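Local coordinates for putative cell surface protein (Streptococcus pyogenes, PDB 4OFQ) that probably acts as an adhesin of the antigen I/II family on the bacterial surface, its C-terminal region being built from beta-sandwich domains, at residues Ile14-Thr19 against Thr170-Phe175; Thr40-Gln45 against Asp148-Leu153; Asn95-Arg100 against Tyr128-Lys133. All coordinates share one frame; numbering follows the deposited sequence. Where two conformers were deposited one is given.

The three contacts belong to one beta-sandwich domain. Interaction 2 lies within one sheet and interaction 3 at the edge of the other, while interaction 1 joins the two sheets. Interactions 1 and 2 are neighbours, with centres 10 Å apart: Thr17 O is 2.9 Å from Lys44 N in a probable backbone hydrogen bond. Interactions 2 and 3 meet across the core, where Tyr151 CE2 lies 3.7 Å from Trp130 CD2. Interactions 1 and 3 do not touch; their nearest atoms are about 6 Å apart. A calcium ion, bound at Asp69, Tyr70, Val124 and Glu126, lies about 9 Å from the side chains of Lys18 and Tyr128.

Interaction 1: residues Ile14-Thr19 against Thr170-Phe175; sequences IQPTKT and TYQIDF
Pro16 lies against the side chain of Gln172. Its CB comes to 3.3 Å from Gln172 OE1, and its CG rests 3.9 Å from Gln172 CB. Ile14 meets the other end of the same amide: its CG2 is 3.6 Å from Gln172 NE2, and the two side chains cross at about a right angle. Further along, Lys18 CD packs 3.9 Å from Thr170 CG2. No hydrogen bond joins the two segments, which run in roughly opposite directions. The contact is made by side chains. Ile14 and Pro16 sit in the lead-in to strand 17-20, which belongs to one sheet of a beta sandwich; strand 164-174 belongs to the other. Here the sheets are also tied covalently. Lys18 NZ is linked to CG of Asn168, an intramolecular isopeptide bond of the kind known from Gram-positive surface proteins. Lys18 CG is anti to the backbone N (chi1 -173°), and the chain bends only at chi3 (72°), which places CE. Asp68 OD2 is hydrogen-bonded to the linked NZ. The Gln172 amide is held partly from its own strand: NE2 donates to Asp174 OD2 at 2.8 Å in a nearly straight bond. That bond lies close to the amide plane and uses the syn lone pair of OD2. NE2 is also bonded to the backbone oxygen of Asp46, and OD2 to the hydroxyl of Tyr50, so these buried polar atoms have partners. Thr170 OG1 is likewise bonded to the hydroxyl of Tyr66.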
# COMPACT_ATOMS: atom_id res chain seq x y z
N ILE A 14 -0.96 30.59 6.66
CA ILE A 14 -0.30 29.94 5.52
C ILE A 14 -0.11 28.47 5.90
O ILE A 14 0.59 28.16 6.86
CB ILE A 14 1.05 30.62 5.21
CG1 ILE A 14 0.83 32.11 4.96
CG2 ILE A 14 1.71 29.95 4.01
CD1 ILE A 14 2.09 32.94 5.01
N GLN A 15 -0.75 27.58 5.15
CA GLN A 15 -0.83 26.19 5.56
C GLN A 15 -0.77 25.25 4.37
O GLN A 15 -1.80 24.94 3.76
CB GLN A 15 -2.11 25.96 6.38
CG GLN A 15 -2.30 24.53 6.89
CD GLN A 15 -1.10 24.00 7.66
OE1 GLN A 15 -0.43 24.74 8.38
NE2 GLN A 15 -0.83 22.70 7.51
N PRO A 16 0.45 24.80 4.01
CA PRO A 16 0.57 23.74 3.01
C PRO A 16 -0.08 22.48 3.56
O PRO A 16 -0.08 22.25 4.77
CB PRO A 16 2.09 23.55 2.87
CG PRO A 16 2.66 24.07 4.16
CD PRO A 16 1.74 25.16 4.63
N THR A 17 -0.66 21.68 2.69
CA THR A 17 -1.35 20.49 3.17
C THR A 17 -1.02 19.34 2.24
O THR A 17 -0.59 19.57 1.11
CB THR A 17 -2.88 20.70 3.18
OG1 THR A 17 -3.33 20.97 1.84
CG2 THR A 17 -3.27 21.86 4.09
N LYS A 18 -1.19 18.11 2.72
CA LYS A 18 -1.21 16.97 1.82
C LYS A 18 -2.28 15.97 2.29
O LYS A 18 -2.61 15.92 3.48
CB LYS A 18 0.16 16.31 1.72
CG LYS A 18 0.24 15.20 0.66
CD LYS A 18 1.68 14.77 0.38
CE LYS A 18 2.30 13.96 1.53
NZ LYS A 18 3.67 13.47 1.14
N THR A 19 -2.85 15.23 1.34
CA THR A 19 -3.72 14.12 1.66
C THR A 19 -3.36 12.94 0.75
O THR A 19 -2.62 13.11 -0.21
CB THR A 19 -5.20 14.49 1.51
OG1 THR A 19 -6.02 13.43 2.04
CG2 THR A 19 -5.53 14.72 0.05
N THR A 170 4.69 17.65 3.51
CA THR A 170 5.22 18.74 2.70
C THR A 170 5.61 19.96 3.54
O THR A 170 5.21 20.11 4.69
CB THR A 170 4.23 19.15 1.60
OG1 THR A 170 3.05 19.69 2.20
CG2 THR A 170 3.85 17.93 0.76
N TYR A 171 6.45 20.80 2.94
CA TYR A 171 6.85 22.07 3.50
C TYR A 171 6.79 23.08 2.37
O TYR A 171 6.90 22.73 1.20
CB TYR A 171 8.29 22.01 3.99
CG TYR A 171 8.55 21.01 5.09
CD1 TYR A 171 8.12 21.26 6.38
CD2 TYR A 171 9.25 19.84 4.85
CE1 TYR A 171 8.37 20.36 7.40
CE2 TYR A 171 9.50 18.93 5.87
CZ TYR A 171 9.06 19.20 7.14
OH TYR A 171 9.29 18.32 8.17
N GLN A 172 6.65 24.34 2.74
CA GLN A 172 6.57 25.43 1.78
C GLN A 172 7.50 26.52 2.27
O GLN A 172 7.47 26.86 3.46
CB GLN A 172 5.13 25.90 1.79
CG GLN A 172 4.75 27.02 0.89
CD GLN A 172 3.25 27.24 0.93
OE1 GLN A 172 2.47 26.28 0.97
NE2 GLN A 172 2.84 28.50 0.92
N ILE A 173 8.35 27.05 1.39
CA ILE A 173 9.25 28.14 1.77
C ILE A 173 9.03 29.30 0.81
O ILE A 173 9.39 29.22 -0.37
CB ILE A 173 10.75 27.72 1.75
CG1 ILE A 173 10.98 26.44 2.55
CG2 ILE A 173 11.63 28.87 2.26
CD1 ILE A 173 12.40 25.89 2.41
N ASP A 174 8.44 30.37 1.33
CA ASP A 174 8.09 31.54 0.54
C ASP A 174 8.89 32.72 1.06
O ASP A 174 8.88 33.01 2.26
CB ASP A 174 6.60 31.86 0.69
CG ASP A 174 5.70 30.65 0.49
OD1 ASP A 174 6.02 29.82 -0.40
OD2 ASP A 174 4.68 30.54 1.20
N PHE A 175 9.56 33.41 0.15
CA PHE A 175 10.40 34.54 0.51
C PHE A 175 11.39 34.16 1.61
O PHE A 175 11.73 35.01 2.44
CB PHE A 175 9.56 35.73 1.02
CG PHE A 175 8.29 35.97 0.27
CD1 PHE A 175 8.30 36.65 -0.94
CD2 PHE A 175 7.07 35.55 0.79
CE1 PHE A 175 7.11 36.88 -1.63
CE2 PHE A 175 5.88 35.78 0.11
CZ PHE A 175 5.90 36.45 -1.10

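Interaction 2: residues Thr40-Gln45 against Asp148-Leu153; sequences TYVAKQ and DITYNL
Strands 40-45 and 149-153 are antiparallel neighbours in one sheet, paired from Tyr41 with Leu153 to Gln45 with Ile149. Their directions differ by 161°. Six backbone hydrogen bonds hold the pair, among them Ala43 N to Tyr151 O at 2.8 Å and Gln45 N to Ile149 O at 2.7 Å. Tyr41, Ala43, Gln45, Ile149, Tyr151 and Leu153 lie on the buried face. There the hydroxyl of Tyr151 donates to Gln45 OE1 at 2.6 Å. OE1 sits at the ring edge, near its plane, and the hydroxyl approaches from 39° above the carbonyl plane. Gln45 CG is anti to the backbone N (chi1 -180°), and the chain stays extended beyond it alongside Ile149. Ala43 CB packs 4.1 Å from Tyr151 CB. On the other face Val42 CG1 touches Thr150 CG2 at 3.6 Å. Lys44 NZ and Asp148 OD2 are 4.4 Å apart, too far for a salt bridge, and one water joins them. It accepts from NZ and donates to OD2. Asp148 OD1 is hydrogen-bonded to Phe47 N. Strands 17-20 and 80-87 flank the pair. One face packed into the core and one more open to solvent is the pattern of a beta-sandwich sheet.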
# COMPACT_ATOMS: atom_id res chain seq x y z
N THR A 40 -1.10 7.64 -3.77
CA THR A 40 -1.33 8.87 -4.52
C THR A 40 -1.71 10.01 -3.60
O THR A 40 -2.75 9.97 -2.94
CB THR A 40 -2.41 8.68 -5.59
OG1 THR A 40 -1.93 7.74 -6.56
CG2 THR A 40 -2.70 10.02 -6.31
N TYR A 41 -0.83 11.01 -3.54
CA TYR A 41 -1.01 12.17 -2.69
C TYR A 41 -1.43 13.37 -3.51
O TYR A 41 -1.02 13.53 -4.67
CB TYR A 41 0.30 12.51 -1.98
CG TYR A 41 0.85 11.44 -1.07
CD1 TYR A 41 0.35 11.28 0.23
CD2 TYR A 41 1.90 10.62 -1.47
CE1 TYR A 41 0.87 10.31 1.08
CE2 TYR A 41 2.42 9.66 -0.64
CZ TYR A 41 1.91 9.51 0.64
OH TYR A 41 2.43 8.54 1.46
N VAL A 42 -2.23 14.23 -2.89
CA VAL A 42 -2.57 15.52 -3.47
C VAL A 42 -2.07 16.57 -2.47
O VAL A 42 -2.50 16.58 -1.31
CB VAL A 42 -4.09 15.65 -3.68
CG1 VAL A 42 -4.44 16.99 -4.34
CG2 VAL A 42 -4.62 14.47 -4.52
N ALA A 43 -1.13 17.40 -2.90
CA ALA A 43 -0.49 18.35 -2.01
C ALA A 43 -0.83 19.76 -2.46
O ALA A 43 -0.88 20.03 -3.67
CB ALA A 43 1.02 18.14 -2.00
N LYS A 44 -1.06 20.64 -1.49
CA LYS A 44 -1.35 22.04 -1.79
C LYS A 44 -0.21 22.95 -1.36
O LYS A 44 0.31 22.83 -0.25
CB LYS A 44 -2.64 22.50 -1.10
CG LYS A 44 -2.91 24.01 -1.27
CD LYS A 44 -4.23 24.45 -0.65
CE LYS A 44 -4.12 24.58 0.86
NZ LYS A 44 -5.37 25.11 1.47
N GLN A 45 0.15 23.86 -2.26
CA GLN A 45 1.09 24.95 -1.98
C GLN A 45 0.22 26.20 -1.84
O GLN A 45 -0.38 26.66 -2.82
CB GLN A 45 2.08 25.07 -3.15
CG GLN A 45 3.16 26.16 -3.06
CD GLN A 45 4.23 25.98 -4.13
OE1 GLN A 45 3.99 25.33 -5.16
NE2 GLN A 45 5.43 26.53 -3.90
N ASP A 148 -3.21 29.02 -5.53
CA ASP A 148 -2.55 27.83 -4.98
C ASP A 148 -2.02 26.90 -6.08
O ASP A 148 -2.58 26.83 -7.17
CB ASP A 148 -3.50 27.02 -4.10
CG ASP A 148 -3.98 27.77 -2.87
OD1 ASP A 148 -3.36 28.80 -2.47
OD2 ASP A 148 -4.99 27.32 -2.29
N ILE A 149 -0.96 26.18 -5.76
CA ILE A 149 -0.45 25.15 -6.65
C ILE A 149 -0.82 23.80 -6.07
O ILE A 149 -0.65 23.57 -4.87
CB ILE A 149 1.08 25.25 -6.84
CG1 ILE A 149 1.51 26.71 -7.08
CG2 ILE A 149 1.53 24.34 -7.99
CD1 ILE A 149 0.88 27.35 -8.31
N THR A 150 -1.32 22.90 -6.92
CA THR A 150 -1.70 21.56 -6.51
C THR A 150 -0.80 20.51 -7.16
O THR A 150 -0.69 20.45 -8.39
CB THR A 150 -3.18 21.26 -6.84
OG1 THR A 150 -4.02 22.21 -6.18
CG2 THR A 150 -3.56 19.84 -6.41
N TYR A 151 -0.15 19.71 -6.33
CA TYR A 151 0.76 18.66 -6.79
C TYR A 151 0.04 17.32 -6.66
O TYR A 151 -0.49 16.99 -5.61
CB TYR A 151 2.05 18.64 -5.96
CG TYR A 151 2.91 19.90 -6.02
CD1 TYR A 151 2.48 21.10 -5.46
CD2 TYR A 151 4.17 19.87 -6.61
CE1 TYR A 151 3.27 22.25 -5.52
CE2 TYR A 151 4.99 21.01 -6.66
CZ TYR A 151 4.53 22.20 -6.11
OH TYR A 151 5.31 23.36 -6.16
N ASN A 152 0.03 16.55 -7.74
CA ASN A 152 -0.56 15.22 -7.70
C ASN A 152 0.55 14.21 -7.96
O ASN A 152 1.08 14.14 -9.07
CB ASN A 152 -1.66 15.11 -8.75
CG ASN A 152 -2.53 13.90 -8.56
OD1 ASN A 152 -2.06 12.77 -8.63
ND2 ASN A 152 -3.82 14.13 -8.35
N LEU A 153 0.91 13.44 -6.93
CA LEU A 153 2.15 12.66 -6.90
C LEU A 153 1.86 11.21 -6.55
O LEU A 153 1.11 10.96 -5.62
CB LEU A 153 3.06 13.22 -5.80
CG LEU A 153 3.32 14.72 -5.81
CD1 LEU A 153 4.17 15.16 -4.59
CD2 LEU A 153 4.01 15.10 -7.12
O HOH W 1 -5.23 27.80 0.35

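Interaction 3: residues Asn95-Arg100 against Tyr128-Lys133; sequences NLLEMR and YMWVAK
Strands 97-100 and 128-132 form an antiparallel pair at the margin of a mixed sheet of the beta sandwich, where 97-102 is an outermost strand within the chain. Glu98 pairs with Val131 and Arg100 with Met129, each through two backbone hydrogen bonds; Glu98 N to Val131 O is 2.7 Å. Lys133 N extends the pairing to Leu96 O at 2.9 Å in a nearly straight bond. Leu97, Met99, Trp130 and Ala132 share one face. Met99 lies beside Trp130, pointing the same way. Met99 CG is anti to the backbone N (chi1 -180°) and lies 3.6 Å from Trp130 NE1. Met99 SD is 4.7 Å from the centroid of the five-membered ring of Trp130, an oblique Met-aromatic contact. SD also stands 5.5 Å from the Tyr128 ring centroid. The very close approach of Met99 CE to the indole nitrogen is doubtful. Leu97 CB touches the indole edge at CD1, 4.2 Å away. A face of the Trp130 indole receives the edge of the Tyr151 ring from the other sheet. On the opposite face Glu98 lies side by side with Val131. Glu98 OE1 takes both Arg100 NE, at 2.9 Å, and Arg100 NH2 in a side-on salt bridge within the strand. OE1 lies in the guanidinium plane; both nitrogens come from one face of the carboxylate. Leu112 of helix 110-119 covers this face, meeting Arg100 and Val131. The extended Lys133 side chain runs back to the 3-10 turn before the strand, where NZ donates to Asn95 O at 3.0 Å from above the carbonyl plane. A water bridges NZ and Leu97 O. The ammonium group is thus met by backbone oxygen and water, the Glu98 charge is probably balanced by Arg100, and buried Trp130 NE1 has no hydrogen-bond partner in the model.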
# COMPACT_ATOMS: atom_id res chain seq x y z
N ASN A 95 6.90 23.17 -15.94
CA ASN A 95 8.10 23.68 -16.61
C ASN A 95 8.63 24.97 -15.98
O ASN A 95 9.66 25.50 -16.40
CB ASN A 95 7.86 23.87 -18.10
CG ASN A 95 7.51 22.57 -18.81
OD1 ASN A 95 6.85 22.57 -19.85
ND2 ASN A 95 7.96 21.45 -18.24
N LEU A 96 7.91 25.47 -14.97
CA LEU A 96 8.31 26.70 -14.28
C LEU A 96 9.08 26.40 -13.01
O LEU A 96 9.52 27.33 -12.32
CB LEU A 96 7.09 27.55 -13.93
CG LEU A 96 6.15 27.87 -15.09
CD1 LEU A 96 5.04 28.79 -14.61
CD2 LEU A 96 6.91 28.48 -16.26
N LEU A 97 9.20 25.11 -12.69
CA LEU A 97 9.79 24.66 -11.43
C LEU A 97 10.94 23.70 -11.66
O LEU A 97 10.81 22.75 -12.44
CB LEU A 97 8.73 23.92 -10.59
CG LEU A 97 7.44 24.67 -10.25
CD1 LEU A 97 6.42 23.69 -9.70
CD2 LEU A 97 7.73 25.76 -9.24
N GLU A 98 12.04 23.92 -10.95
CA GLU A 98 13.12 22.95 -10.92
C GLU A 98 12.67 21.81 -10.04
O GLU A 98 12.28 22.04 -8.89
CB GLU A 98 14.38 23.56 -10.30
CG GLU A 98 14.90 24.79 -11.02
CD GLU A 98 16.30 25.15 -10.58
OE1 GLU A 98 16.72 24.69 -9.49
OE2 GLU A 98 16.99 25.88 -11.34
N MET A 99 12.70 20.59 -10.56
CA MET A 99 12.40 19.42 -9.74
C MET A 99 13.71 18.76 -9.32
O MET A 99 14.46 18.27 -10.17
CB MET A 99 11.54 18.41 -10.50
CG MET A 99 11.21 17.18 -9.65
SD MET A 99 10.05 16.04 -10.42
CE MET A 99 8.75 17.11 -10.99
N ARG A 100 14.00 18.76 -8.02
CA ARG A 100 15.28 18.24 -7.53
C ARG A 100 15.06 17.09 -6.56
O ARG A 100 14.40 17.25 -5.52
CB ARG A 100 16.10 19.36 -6.84
CG ARG A 100 16.64 20.42 -7.78
CD ARG A 100 17.27 21.55 -6.96
NE ARG A 100 17.81 22.61 -7.80
CZ ARG A 100 19.11 22.80 -8.02
NH1 ARG A 100 20.01 21.99 -7.47
NH2 ARG A 100 19.50 23.79 -8.80
N TYR A 128 12.03 15.48 -2.16
CA TYR A 128 11.98 16.22 -3.40
C TYR A 128 11.73 17.67 -3.09
O TYR A 128 11.00 17.99 -2.15
CB TYR A 128 10.83 15.76 -4.28
CG TYR A 128 11.12 14.52 -5.07
CD1 TYR A 128 10.80 13.27 -4.56
CD2 TYR A 128 11.72 14.60 -6.33
CE1 TYR A 128 11.06 12.11 -5.30
CE2 TYR A 128 11.98 13.45 -7.07
CZ TYR A 128 11.65 12.22 -6.54
OH TYR A 128 11.90 11.08 -7.26
N MET A 129 12.33 18.55 -3.88
CA MET A 129 12.00 19.96 -3.79
C MET A 129 11.69 20.51 -5.17
O MET A 129 12.25 20.05 -6.16
CB MET A 129 13.10 20.76 -3.05
CG MET A 129 14.46 20.81 -3.72
SD MET A 129 15.74 21.51 -2.64
CE MET A 129 15.02 23.07 -2.15
N TRP A 130 10.74 21.45 -5.23
CA TRP A 130 10.42 22.15 -6.47
C TRP A 130 10.74 23.63 -6.26
O TRP A 130 10.29 24.24 -5.28
CB TRP A 130 8.94 21.97 -6.83
CG TRP A 130 8.61 20.62 -7.34
CD1 TRP A 130 8.56 20.24 -8.65
CD2 TRP A 130 8.29 19.46 -6.57
NE1 TRP A 130 8.22 18.91 -8.73
CE2 TRP A 130 8.05 18.41 -7.47
CE3 TRP A 130 8.18 19.20 -5.19
CZ2 TRP A 130 7.71 17.11 -7.05
CZ3 TRP A 130 7.84 17.91 -4.78
CH2 TRP A 130 7.60 16.89 -5.71
N VAL A 131 11.55 24.20 -7.15
CA VAL A 131 12.04 25.57 -6.98
C VAL A 131 11.57 26.42 -8.15
O VAL A 131 11.79 26.05 -9.31
CB VAL A 131 13.58 25.62 -6.92
CG1 VAL A 131 14.08 27.08 -6.73
CG2 VAL A 131 14.10 24.71 -5.81
N ALA A 132 10.91 27.53 -7.87
CA ALA A 132 10.52 28.42 -8.97
C ALA A 132 11.76 28.92 -9.73
O ALA A 132 12.64 29.54 -9.13
CB ALA A 132 9.73 29.61 -8.45
N LYS A 133 11.80 28.65 -11.04
CA LYS A 133 12.93 29.06 -11.88
C LYS A 133 13.07 30.58 -12.03
O LYS A 133 14.18 31.10 -12.19
CB LYS A 133 12.80 28.44 -13.28
CG LYS A 133 12.82 26.91 -13.30
CD LYS A 133 12.65 26.43 -14.73
CE LYS A 133 12.57 24.92 -14.80
NZ LYS A 133 12.46 24.49 -16.22
O HOH W 2 11.25 21.80 -15.07